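Long-range contacts in putative malic enzyme ((S)-malate:NAD+ oxidoreductase (decarboxylating)) (Streptococcus pyogenes, PDB 2A9F), which probably catalyses the NAD-dependent oxidative decarboxylation of (S)-malate, with the help of a bound divalent metal ion: residues 282-288 / 305-311; 273-277 / 299-305. The contacts are given in a common frame with arbitrary orientation. Numbering follows the deposited sequence.

Overall arrangement
Both contacts lie in the NAD-binding domain, their segments alternating along the chain. Contact 1 sets strand 284-287 beside strand 307-310, an edge strand of the sheet within this chain; contact 2 packs helix 273-277, which precedes the first strand, against the end of helix 297-301 and the turn into the second. Their centres lie about 10 Å apart; they share Ala305. Ile285 CD1 meets Ile276 CD1 at 3.8 Å, and Pro283 CG reaches Gly304 O at 3.2 Å. The C-terminal end of contact 1 lies nearer the probable active site: Gly311 is about 6 Å from the Asn320 side chain, predicted to bind malate, and about 12 Å from a bound magnesium ion. Contact 2 is remote from both.

Contact 1 of 2, residues 282-288 / 305-311; sequences RPVIFAM and AYIVGTG
Strands 284-287 and 307-310 run side by side and parallel, their axes 4.6 Å apart at 12°, with Val284 opposite Ile307 and Phe286 opposite Gly309. Tyr306, chi1 t, lays its ring flat beneath the Arg282 guanidinium (centres 4.3 Å apart, planes at 10°), an off-centre cation-pi stack which keeps the charge at the surface while the guanidinium's flat face covers the ring, just before the strands begin. The backbone of Tyr306 is not extended (phi/psi -95/-30), and Tyr306 N donates to Pro283 O at 2.9 Å. Ile307, chi1 m, shares a face with Val284 (CG1 to Ile307 CB 3.8 Å), where both branched side chains pack on helix 162-180. Gly309 N donates to Ile285 O at 2.9 Å and Ala287 N weakly to Gly309 O at 3.1 Å; a CB on Gly309 would clash with the Phe286 ring. Beyond them lies the predicted malate site. Strand 284-287, helix 297-301 and strand 307-310 form a beta-alpha-beta unit, the repeating element of a Rossmann-type NAD-binding domain.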
loop_
_atom_site.group_PDB
_atom_site.type_symbol
_atom_site.label_atom_id
_atom_site.label_comp_id
_atom_site.label_asym_id
_atom_site.label_seq_id
_atom_site.Cartn_x
_atom_site.Cartn_y
_atom_site.Cartn_z
ATOM N N ARG A 282 -8.439 -44.094 20.163
ATOM C CA ARG A 282 -7.531 -43.575 19.125
ATOM C C ARG A 282 -7.352 -42.078 19.414
ATOM O O ARG A 282 -8.009 -41.219 18.814
ATOM C CB ARG A 282 -8.142 -43.765 17.730
ATOM C CG ARG A 282 -8.803 -45.121 17.509
ATOM C CD ARG A 282 -7.844 -46.205 17.035
ATOM N NE ARG A 282 -8.079 -46.544 15.633
ATOM C CZ ARG A 282 -7.544 -47.592 15.017
ATOM N NH1 ARG A 282 -6.740 -48.412 15.683
ATOM N NH2 ARG A 282 -7.807 -47.817 13.734
ATOM N N PRO A 283 -6.459 -41.753 20.352
ATOM C CA PRO A 283 -6.193 -40.369 20.742
ATOM C C PRO A 283 -5.460 -39.495 19.725
ATOM O O PRO A 283 -4.312 -39.758 19.370
ATOM C CB PRO A 283 -5.406 -40.538 22.036
ATOM C CG PRO A 283 -4.605 -41.764 21.762
ATOM C CD PRO A 283 -5.614 -42.685 21.123
ATOM N N VAL A 284 -6.140 -38.456 19.257
ATOM C CA VAL A 284 -5.545 -37.513 18.322
ATOM C C VAL A 284 -4.917 -36.447 19.219
ATOM O O VAL A 284 -5.313 -36.309 20.375
ATOM C CB VAL A 284 -6.614 -36.870 17.402
ATOM C CG1 VAL A 284 -5.959 -35.911 16.430
ATOM C CG2 VAL A 284 -7.363 -37.946 16.648
ATOM N N ILE A 285 -3.944 -35.709 18.694
ATOM C CA ILE A 285 -3.253 -34.677 19.461
ATOM C C ILE A 285 -2.726 -33.557 18.567
ATOM O O ILE A 285 -2.019 -33.812 17.595
ATOM C CB ILE A 285 -2.063 -35.292 20.232
ATOM C CG1 ILE A 285 -2.583 -36.109 21.420
ATOM C CG2 ILE A 285 -1.089 -34.196 20.664
ATOM C CD1 ILE A 285 -1.495 -36.780 22.229
ATOM N N PHE A 286 -3.061 -32.317 18.900
ATOM C CA PHE A 286 -2.590 -31.179 18.114
ATOM C C PHE A 286 -1.827 -30.198 18.980
ATOM O O PHE A 286 -2.396 -29.273 19.535
ATOM C CB PHE A 286 -3.768 -30.490 17.422
ATOM C CG PHE A 286 -4.351 -31.304 16.314
ATOM C CD1 PHE A 286 -3.629 -31.526 15.150
ATOM C CD2 PHE A 286 -5.583 -31.926 16.462
ATOM C CE1 PHE A 286 -4.124 -32.362 14.152
ATOM C CE2 PHE A 286 -6.086 -32.765 15.468
ATOM C CZ PHE A 286 -5.358 -32.986 14.314
ATOM N N ALA A 287 -0.528 -30.425 19.107
ATOM C CA ALA A 287 0.309 -29.558 19.913
ATOM C C ALA A 287 0.775 -28.417 19.028
ATOM O O ALA A 287 1.821 -28.507 18.386
ATOM C CB ALA A 287 1.487 -30.332 20.445
ATOM N N MET A 288 -0.018 -27.348 18.998
ATOM C CA MET A 288 0.260 -26.178 18.176
ATOM C C MET A 288 1.250 -25.185 18.750
ATOM O O MET A 288 1.594 -24.208 18.090
ATOM C CB MET A 288 -1.046 -25.452 17.872
ATOM C CG MET A 288 -2.031 -26.296 17.103
ATOM S SD MET A 288 -1.262 -26.956 15.619
ATOM C CE MET A 288 -0.571 -28.437 16.216
ATOM N N ALA A 305 -0.725 -42.555 21.184
ATOM C CA ALA A 305 -1.526 -41.672 20.344
ATOM C C ALA A 305 -1.708 -42.268 18.957
ATOM O O ALA A 305 -0.820 -42.955 18.453
ATOM C CB ALA A 305 -0.863 -40.308 20.243
ATOM N N TYR A 306 -2.859 -42.005 18.346
ATOM C CA TYR A 306 -3.145 -42.512 17.007
ATOM C C TYR A 306 -2.804 -41.477 15.932
ATOM O O TYR A 306 -2.463 -41.824 14.795
ATOM C CB TYR A 306 -4.619 -42.891 16.892
ATOM C CG TYR A 306 -4.996 -43.428 15.532
ATOM C CD1 TYR A 306 -4.505 -44.655 15.085
ATOM C CD2 TYR A 306 -5.853 -42.716 14.697
ATOM C CE1 TYR A 306 -4.860 -45.166 13.840
ATOM C CE2 TYR A 306 -6.217 -43.216 13.449
ATOM C CZ TYR A 306 -5.718 -44.443 13.026
ATOM O OH TYR A 306 -6.084 -44.943 11.791
ATOM N N ILE A 307 -2.915 -40.203 16.297
ATOM C CA ILE A 307 -2.616 -39.112 15.379
ATOM C C ILE A 307 -1.926 -37.978 16.123
ATOM O O ILE A 307 -2.276 -37.661 17.261
ATOM C CB ILE A 307 -3.893 -38.561 14.714
ATOM C CG1 ILE A 307 -4.590 -39.665 13.910
ATOM C CG2 ILE A 307 -3.536 -37.401 13.810
ATOM C CD1 ILE A 307 -5.842 -39.204 13.156
ATOM N N VAL A 308 -0.928 -37.386 15.477
ATOM C CA VAL A 308 -0.190 -36.278 16.062
ATOM C C VAL A 308 0.108 -35.216 15.019
ATOM O O VAL A 308 0.580 -35.509 13.926
ATOM C CB VAL A 308 1.143 -36.720 16.653
ATOM C CG1 VAL A 308 1.861 -35.517 17.222
ATOM C CG2 VAL A 308 0.917 -37.755 17.727
ATOM N N GLY A 309 -0.174 -33.973 15.373
ATOM C CA GLY A 309 0.075 -32.882 14.462
ATOM C C GLY A 309 0.668 -31.733 15.227
ATOM O O GLY A 309 0.363 -31.542 16.397
ATOM N N THR A 310 1.532 -30.975 14.571
ATOM C CA THR A 310 2.157 -29.825 15.188
ATOM C C THR A 310 2.263 -28.734 14.146
ATOM O O THR A 310 1.660 -28.822 13.081
ATOM C CB THR A 310 3.564 -30.148 15.677
ATOM O OG1 THR A 310 4.434 -30.321 14.554
ATOM C CG2 THR A 310 3.549 -31.408 16.500
ATOM N N GLY A 311 3.027 -27.702 14.470
ATOM C CA GLY A 311 3.240 -26.616 13.537
ATOM C C GLY A 311 4.708 -26.639 13.151
ATOM O O GLY A 311 5.302 -25.608 12.843
#

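Contact 2 of 2, residues 273-277 / 299-305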
loop_
_atom_site.group_PDB
_atom_site.type_symbol
_atom_site.label_atom_id
_atom_site.label_comp_id
_atom_site.label_asym_id
_atom_site.label_seq_id
_atom_site.Cartn_x
_atom_site.Cartn_y
_atom_site.Cartn_z
ATOM N N ALA A 273 3.530 -37.441 28.374
ATOM C CA ALA A 273 3.207 -38.743 27.792
ATOM C C ALA A 273 2.294 -39.677 28.593
ATOM O O ALA A 273 1.257 -40.100 28.093
ATOM C CB ALA A 273 4.497 -39.464 27.446
ATOM N N GLU A 274 2.681 -40.000 29.826
ATOM C CA GLU A 274 1.906 -40.914 30.675
ATOM C C GLU A 274 0.398 -40.771 30.513
ATOM O O GLU A 274 -0.320 -41.761 30.376
ATOM C CB GLU A 274 2.242 -40.713 32.158
ATOM C CG GLU A 274 3.718 -40.566 32.474
ATOM C CD GLU A 274 4.237 -39.177 32.148
ATOM O OE1 GLU A 274 3.652 -38.199 32.670
ATOM O OE2 GLU A 274 5.223 -39.063 31.381
ATOM N N TRP A 275 -0.076 -39.530 30.532
ATOM C CA TRP A 275 -1.497 -39.247 30.418
ATOM C C TRP A 275 -2.122 -39.847 29.168
ATOM O O TRP A 275 -3.167 -40.486 29.243
ATOM C CB TRP A 275 -1.736 -37.733 30.441
ATOM C CG TRP A 275 -1.168 -37.048 31.656
ATOM C CD1 TRP A 275 -0.986 -37.590 32.898
ATOM C CD2 TRP A 275 -0.768 -35.676 31.759
ATOM N NE1 TRP A 275 -0.500 -36.645 33.766
ATOM C CE2 TRP A 275 -0.357 -35.460 33.096
ATOM C CE3 TRP A 275 -0.719 -34.607 30.854
ATOM C CZ2 TRP A 275 0.098 -34.217 33.551
ATOM C CZ3 TRP A 275 -0.265 -33.369 31.309
ATOM C CH2 TRP A 275 0.138 -33.188 32.649
ATOM N N ILE A 276 -1.472 -39.646 28.024
ATOM C CA ILE A 276 -1.974 -40.156 26.749
ATOM C C ILE A 276 -2.585 -41.534 26.932
ATOM O O ILE A 276 -3.658 -41.835 26.405
ATOM C CB ILE A 276 -0.844 -40.224 25.699
ATOM C CG1 ILE A 276 -0.345 -38.806 25.399
ATOM C CG2 ILE A 276 -1.345 -40.900 24.426
ATOM C CD1 ILE A 276 0.849 -38.742 24.473
ATOM N N SER A 277 -1.894 -42.358 27.708
ATOM C CA SER A 277 -2.340 -43.710 27.994
ATOM C C SER A 277 -3.805 -43.709 28.423
ATOM O O SER A 277 -4.589 -44.530 27.958
ATOM C CB SER A 277 -1.469 -44.307 29.105
ATOM O OG SER A 277 -0.091 -44.055 28.863
ATOM N N GLU A 299 7.531 -38.433 20.615
ATOM C CA GLU A 299 7.447 -38.596 22.058
ATOM C C GLU A 299 6.017 -38.877 22.526
ATOM O O GLU A 299 5.802 -39.324 23.649
ATOM C CB GLU A 299 7.992 -37.336 22.749
ATOM C CG GLU A 299 7.878 -37.358 24.268
ATOM C CD GLU A 299 8.348 -38.678 24.867
ATOM O OE1 GLU A 299 9.526 -39.047 24.654
ATOM O OE2 GLU A 299 7.538 -39.350 25.545
ATOM N N ALA A 300 5.042 -38.625 21.660
ATOM C CA ALA A 300 3.642 -38.841 22.008
ATOM C C ALA A 300 3.028 -40.026 21.267
ATOM O O ALA A 300 1.883 -40.410 21.523
ATOM C CB ALA A 300 2.838 -37.574 21.731
ATOM N N LEU A 301 3.783 -40.604 20.342
ATOM C CA LEU A 301 3.291 -41.758 19.598
ATOM C C LEU A 301 3.579 -43.045 20.366
ATOM O O LEU A 301 2.770 -43.983 20.352
ATOM C CB LEU A 301 3.944 -41.826 18.218
ATOM C CG LEU A 301 3.326 -40.967 17.117
ATOM C CD1 LEU A 301 4.062 -41.239 15.811
ATOM C CD2 LEU A 301 1.841 -41.293 16.971
ATOM N N GLU A 302 4.732 -43.078 21.032
ATOM C CA GLU A 302 5.134 -44.235 21.814
ATOM C C GLU A 302 4.276 -44.345 23.061
ATOM O O GLU A 302 4.291 -45.371 23.745
ATOM C CB GLU A 302 6.606 -44.136 22.215
ATOM C CG GLU A 302 7.019 -42.767 22.692
ATOM C CD GLU A 302 7.972 -42.822 23.879
ATOM O OE1 GLU A 302 8.921 -43.642 23.852
ATOM O OE2 GLU A 302 7.772 -42.032 24.834
ATOM N N ALA A 303 3.534 -43.282 23.355
ATOM C CA ALA A 303 2.654 -43.251 24.518
ATOM C C ALA A 303 1.347 -43.955 24.182
ATOM O O ALA A 303 0.726 -44.574 25.042
ATOM C CB ALA A 303 2.386 -41.808 24.939
ATOM N N GLY A 304 0.929 -43.866 22.925
ATOM C CA GLY A 304 -0.302 -44.524 22.531
ATOM C C GLY A 304 -1.225 -43.686 21.669
ATOM O O GLY A 304 -2.376 -44.064 21.439
ATOM N N ALA A 305 -0.725 -42.555 21.184
ATOM C CA ALA A 305 -1.526 -41.672 20.344
ATOM C C ALA A 305 -1.708 -42.268 18.957
ATOM O O ALA A 305 -0.820 -42.955 18.453
ATOM C CB ALA A 305 -0.863 -40.308 20.243
#
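Ile276 overlaps three alanines of the facing segment. Its CD1 lies 3.6 Å from Ala300 CB and 3.5 Å from Ala303 CB, while its other tip, CG2, comes within 4.3 Å of Ala305 CB and 3.7 Å of Ala305 N. With chi1 m and chi2 t the side chain is drawn out, so CD1 reaches Ala300 and Ala303 while CG2 reaches the Gly304-Ala305 link. The small partners suit this: a methyl group lets the branched isoleucine come close to the backbone, as Ile276 CD1 does at 3.5 Å from Ala300 O.

One turn earlier on the same helix, Ala273 also points toward the facing segment, its CB 4.0 Å from Ala303 CB and 3.6 Å from Glu299 OE2. No hydrogen bond crosses between the segments, so the contact, burying 255 Å² in all, rests on apolar packing and shape. At its edge Ser277 OG donates instead to Glu274 O of its own helix, at 2.8 Å.

The facing surface is shaped by the end of helix 297-301. Gly304 has a positive phi of 135°, and weak bonds run back from Gly304 N to Leu301 O at 3.2 Å and from Ala305 N to Ala300 O at 3.4 Å. A side chain at Gly304 would be jammed against the preceding carbonyl, which explains the glycine. Deeper in, Ile276 and Ala305 both rest on Ile285 of strand 284-287. The arrangement is a Schellman motif closing a helix of a Rossmann-type domain, with a neighbouring helix packed against that end on one face of the mixed, largely parallel sheet.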